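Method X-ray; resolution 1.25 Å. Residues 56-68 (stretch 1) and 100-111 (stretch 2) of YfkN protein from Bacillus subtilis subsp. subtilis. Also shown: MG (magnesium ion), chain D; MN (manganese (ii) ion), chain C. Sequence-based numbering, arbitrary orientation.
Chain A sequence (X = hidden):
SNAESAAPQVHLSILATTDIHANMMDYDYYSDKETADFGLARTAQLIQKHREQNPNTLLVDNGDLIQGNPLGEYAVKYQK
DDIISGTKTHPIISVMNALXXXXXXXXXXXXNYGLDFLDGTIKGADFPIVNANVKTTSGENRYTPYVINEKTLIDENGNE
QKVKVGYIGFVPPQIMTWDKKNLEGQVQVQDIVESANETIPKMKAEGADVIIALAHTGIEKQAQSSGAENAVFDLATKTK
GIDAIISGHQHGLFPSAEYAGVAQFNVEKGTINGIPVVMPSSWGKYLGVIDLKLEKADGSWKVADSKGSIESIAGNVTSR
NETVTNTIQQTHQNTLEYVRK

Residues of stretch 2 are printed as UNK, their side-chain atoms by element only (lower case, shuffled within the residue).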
# COMPACT_ATOMS: atom_id res chain seq x y z
N ASN A 56 16.87 0.15 -31.46
CA ASN A 56 16.00 1.32 -31.42
C ASN A 56 15.06 1.23 -30.23
O ASN A 56 13.88 1.01 -30.39
CB ASN A 56 15.17 1.44 -32.71
CG ASN A 56 15.99 1.39 -33.99
OD1 ASN A 56 17.03 2.00 -34.12
ND2 ASN A 56 15.47 0.68 -34.95
N THR A 57 15.59 1.40 -29.04
CA THR A 57 14.80 1.26 -27.82
C THR A 57 14.88 2.51 -26.95
O THR A 57 15.96 3.02 -26.64
CB THR A 57 15.22 0.01 -27.02
OG1 THR A 57 14.93 -1.16 -27.79
CG2 THR A 57 14.45 -0.09 -25.71
N LEU A 58 13.71 3.01 -26.58
CA LEU A 58 13.58 4.11 -25.65
C LEU A 58 13.08 3.58 -24.32
O LEU A 58 12.41 2.57 -24.29
CB LEU A 58 12.58 5.13 -26.20
CG LEU A 58 12.92 5.66 -27.59
CD1 LEU A 58 11.74 6.48 -28.09
CD2 LEU A 58 14.22 6.50 -27.55
N LEU A 59 13.41 4.28 -23.24
CA LEU A 59 13.03 3.90 -21.89
C LEU A 59 12.44 5.12 -21.16
O LEU A 59 13.05 6.15 -21.05
CB LEU A 59 14.24 3.34 -21.15
CG LEU A 59 14.06 3.07 -19.65
CD1 LEU A 59 13.02 1.97 -19.40
CD2 LEU A 59 15.41 2.68 -19.04
N VAL A 60 11.22 4.96 -20.68
CA VAL A 60 10.49 6.06 -20.05
C VAL A 60 9.86 5.64 -18.73
O VAL A 60 9.51 4.49 -18.53
CB VAL A 60 9.38 6.63 -20.99
CG1 VAL A 60 10.02 7.10 -22.31
CG2 VAL A 60 8.30 5.60 -21.26
N ASP A 61 9.73 6.60 -17.83
CA ASP A 61 9.00 6.38 -16.58
C ASP A 61 7.74 7.23 -16.55
O ASP A 61 7.75 8.35 -17.02
CB ASP A 61 9.85 6.73 -15.37
CG ASP A 61 9.14 6.40 -14.08
OD1 ASP A 61 8.99 5.20 -13.76
OD2 ASP A 61 8.69 7.32 -13.42
N ASN A 62 6.69 6.67 -15.97
CA ASN A 62 5.39 7.33 -15.96
C ASN A 62 4.94 8.00 -14.66
O ASN A 62 3.77 8.35 -14.53
CB ASN A 62 4.32 6.34 -16.43
CG ASN A 62 3.14 7.02 -17.13
OD1 ASN A 62 3.33 7.95 -17.90
ND2 ASN A 62 1.92 6.53 -16.85
N GLY A 63 5.86 8.20 -13.72
CA GLY A 63 5.55 8.93 -12.50
C GLY A 63 5.11 8.06 -11.33
O GLY A 63 5.06 6.85 -11.42
N ASP A 64 4.78 8.72 -10.21
CA ASP A 64 4.64 8.07 -8.89
C ASP A 64 5.92 7.25 -8.61
O ASP A 64 5.89 6.06 -8.33
CB ASP A 64 3.36 7.21 -8.78
CG ASP A 64 2.17 8.00 -8.27
OD1 ASP A 64 2.27 9.24 -8.23
OD2 ASP A 64 1.15 7.35 -7.94
N LEU A 65 7.04 7.95 -8.71
CA LEU A 65 8.39 7.38 -8.68
C LEU A 65 9.15 7.63 -7.37
O LEU A 65 9.78 6.73 -6.85
CB LEU A 65 9.19 7.94 -9.86
CG LEU A 65 10.69 7.65 -9.85
CD1 LEU A 65 10.93 6.17 -10.08
CD2 LEU A 65 11.40 8.49 -10.94
N ILE A 66 9.11 8.86 -6.87
CA ILE A 66 10.01 9.27 -5.81
C ILE A 66 9.45 9.16 -4.40
O ILE A 66 10.16 9.44 -3.44
CB ILE A 66 10.50 10.73 -6.04
CG1 ILE A 66 9.37 11.74 -5.80
CG2 ILE A 66 11.12 10.86 -7.43
CD1 ILE A 66 9.81 13.20 -5.91
N GLN A 67 8.20 8.75 -4.27
CA GLN A 67 7.52 8.70 -2.98
C GLN A 67 6.81 7.37 -2.80
O GLN A 67 6.34 6.78 -3.76
CB GLN A 67 6.47 9.82 -2.93
CG GLN A 67 5.82 10.00 -1.56
CD GLN A 67 4.66 9.04 -1.26
OE1 GLN A 67 4.31 8.83 -0.11
NE2 GLN A 67 4.07 8.50 -2.28
N GLY A 68 6.74 6.91 -1.57
CA GLY A 68 5.91 5.77 -1.23
C GLY A 68 6.42 4.85 -0.15
O GLY A 68 5.66 4.17 0.50
N UNK A 100 19.85 4.99 -17.78
CA UNK A 100 19.75 5.76 -19.02
C UNK A 100 18.29 5.90 -19.50
O UNK A 100 17.96 5.66 -20.65
c UNK A 100 22.15 5.27 -19.69
c UNK A 100 20.68 5.18 -20.11
n UNK A 100 25.45 4.74 -21.45
c UNK A 100 23.06 4.69 -20.75
c UNK A 100 24.51 4.73 -20.29
N UNK A 101 17.41 6.32 -18.60
CA UNK A 101 16.06 6.69 -19.00
C UNK A 101 16.11 7.84 -20.00
O UNK A 101 16.97 8.70 -19.91
c UNK A 101 13.20 3.78 -15.96
c UNK A 101 15.23 7.10 -17.79
c UNK A 101 12.49 4.67 -16.74
c UNK A 101 14.51 5.94 -17.14
o UNK A 101 12.59 2.72 -15.35
c UNK A 101 13.15 5.74 -17.34
c UNK A 101 15.20 5.04 -16.33
c UNK A 101 14.55 3.98 -15.74
N UNK A 102 15.18 7.84 -20.94
CA UNK A 102 15.08 8.89 -21.95
C UNK A 102 14.09 10.01 -21.57
O UNK A 102 14.22 11.12 -22.06
c UNK A 102 14.69 8.28 -23.30
o UNK A 102 15.47 6.12 -23.84
c UNK A 102 15.74 7.32 -23.82
o UNK A 102 16.82 7.78 -24.18
N UNK A 103 13.11 9.71 -20.72
CA UNK A 103 12.12 10.69 -20.29
C UNK A 103 11.38 10.21 -19.06
O UNK A 103 11.31 9.00 -18.85
c UNK A 103 11.10 10.95 -21.40
N UNK A 104 10.82 11.16 -18.33
CA UNK A 104 9.94 10.82 -17.22
C UNK A 104 8.84 11.87 -17.09
O UNK A 104 8.79 12.85 -17.85
N UNK A 105 7.97 11.67 -16.10
CA UNK A 105 6.83 12.60 -15.91
C UNK A 105 6.43 12.68 -14.46
O UNK A 105 7.02 11.97 -13.59
c UNK A 105 4.89 10.98 -16.31
o UNK A 105 4.78 13.29 -16.97
c UNK A 105 5.68 12.18 -16.84
N UNK A 106 5.43 13.50 -14.13
CA UNK A 106 4.99 13.66 -12.78
C UNK A 106 3.73 12.87 -12.52
O UNK A 106 2.76 12.95 -13.20
c UNK A 106 7.22 15.66 -12.20
c UNK A 106 5.60 17.47 -12.59
c UNK A 106 4.74 15.13 -12.47
c UNK A 106 5.93 16.05 -12.85
N UNK A 107 3.80 12.08 -11.43
CA UNK A 107 2.61 11.45 -10.92
C UNK A 107 2.13 12.33 -9.74
O UNK A 107 2.77 13.32 -9.33
N UNK A 108 0.93 11.99 -9.25
CA UNK A 108 0.39 12.81 -8.13
C UNK A 108 1.31 12.83 -6.92
O UNK A 108 1.46 13.81 -6.20
c UNK A 108 -1.24 10.87 -7.64
c UNK A 108 -1.05 12.39 -7.72
n UNK A 108 -1.52 10.43 -6.45
o UNK A 108 -1.03 10.11 -8.58
N UNK A 109 1.92 11.69 -6.64
CA UNK A 109 2.78 11.57 -5.42
C UNK A 109 4.09 12.38 -5.53
O UNK A 109 4.70 12.59 -4.48
c UNK A 109 3.00 10.11 -5.03
c UNK A 109 0.84 8.71 -4.97
n UNK A 109 1.33 9.85 -3.16
c UNK A 109 1.77 9.52 -4.43
n UNK A 109 -0.12 8.49 -3.99
c UNK A 109 0.18 9.21 -2.92
N UNK A 110 4.47 12.82 -6.72
CA UNK A 110 5.63 13.69 -6.85
C UNK A 110 5.45 15.03 -6.14
O UNK A 110 6.42 15.68 -5.86
o UNK A 110 5.57 11.33 -9.49
c UNK A 110 5.96 13.92 -8.34
c UNK A 110 6.68 11.58 -9.02
c UNK A 110 7.09 13.03 -8.91
o UNK A 110 7.45 10.72 -8.64
N UNK A 111 4.21 15.39 -5.84
CA UNK A 111 3.90 16.66 -5.21
C UNK A 111 3.81 16.60 -3.69
O UNK A 111 3.66 17.62 -3.05
c UNK A 111 2.32 16.60 -8.21
c UNK A 111 2.58 17.20 -5.79
c UNK A 111 3.16 18.75 -7.66
c UNK A 111 2.44 16.89 -9.54
c UNK A 111 3.27 19.04 -9.01
c UNK A 111 2.67 17.53 -7.25
c UNK A 111 2.90 18.10 -9.94
MG MG D . -0.86 8.10 -9.05
MN MN C . 0.62 5.16 -7.61
O HOH W 1 17.12 4.03 -24.29
O HOH W 2 9.28 9.93 -14.02
O HOH W 3 -1.38 5.88 -8.18
O HOH W 4 -0.32 5.65 -5.64

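Position 100 carries four carbons in a row ending in a nitrogen, and that end leads away from stretch 1; it is Lys100, which closes a helix in a Schellman motif. At position 101 one carbon bears a six-carbon ring with a single oxygen, which identifies Tyr101. Leu59 packs over one face of this ring, its CG 3.6 Å from the centroid of the Tyr101 ring, while the backbone of Val60 and Asp61 lies at the ring edge.

Position 102 has two carbons, the second carrying two oxygens, a short carboxylate on a CA-to-CB bond that points toward stretch 1: Asp102. Its OD2 accepts a hydrogen bond from Leu59 N (2.8 Å), and its backbone N donates to Leu59 O (2.7 Å), so one residue satisfies both polar backbone atoms of Leu59. Water 1 also links Asp102 OD2 to Thr57 O.

A lone carbon at position 103, 4.1 Å from Val60 CG1, makes this Ala103, whose O receives Asp61 N at 3.0 Å. Position 104 has no side-chain atoms and is Gly104; its CA approaches Asp61 O at 3.3 Å. At position 105 one carbon carries an oxygen and a carbon, the latter 3.4 Å from Asn62 O: Thr105. Water 2 accepts from Thr105 N and donates to Asp61 OD2. At position 106 four carbons fork at the second, and CA-to-CB points away from stretch 1: Leu106.

Position 107, again without side-chain atoms, is Gly107. A CB here would lie 2.3 Å from Asp64 N, a clash, so the close backbone passage depends on its absence. Position 108 shows two carbons, the second bearing one oxygen and one nitrogen; the oxygen is 2.1 Å from magnesium, which Asp64 OD2 also binds, and the residue is Asn108. Position 109 has one carbon and a five-membered ring of three carbons and two nitrogens, its CA-to-CB bond pointing toward stretch 1: His109. Asp64 OD2 sits at the ring edge, and His109 N donates to Asp64 OD1 (2.9 Å).

Three carbons, the third with two oxygens, mark position 110 as Glu110. OE1 of Glu110 accepts from Asp64 N (2.8 Å), and its OE2 from Leu65 N (2.8 Å) and Ile66 N (3.1 Å). Position 111 has one carbon and a six-carbon ring without oxygen, its CA-to-CB bond pointing away from stretch 1, and is Phe111.

The contact thus begins as a single beta bridge between Val60 and Ala103, flanked by backbone hydrogen bonds, and ends in a carboxylate that gathers the amides of the loop. That loop carries Asp64, whose OD2 joins magnesium and manganese while OD1 holds the His109 amide.

Stretch 2 (100-111) KYDAGTLGNHEF
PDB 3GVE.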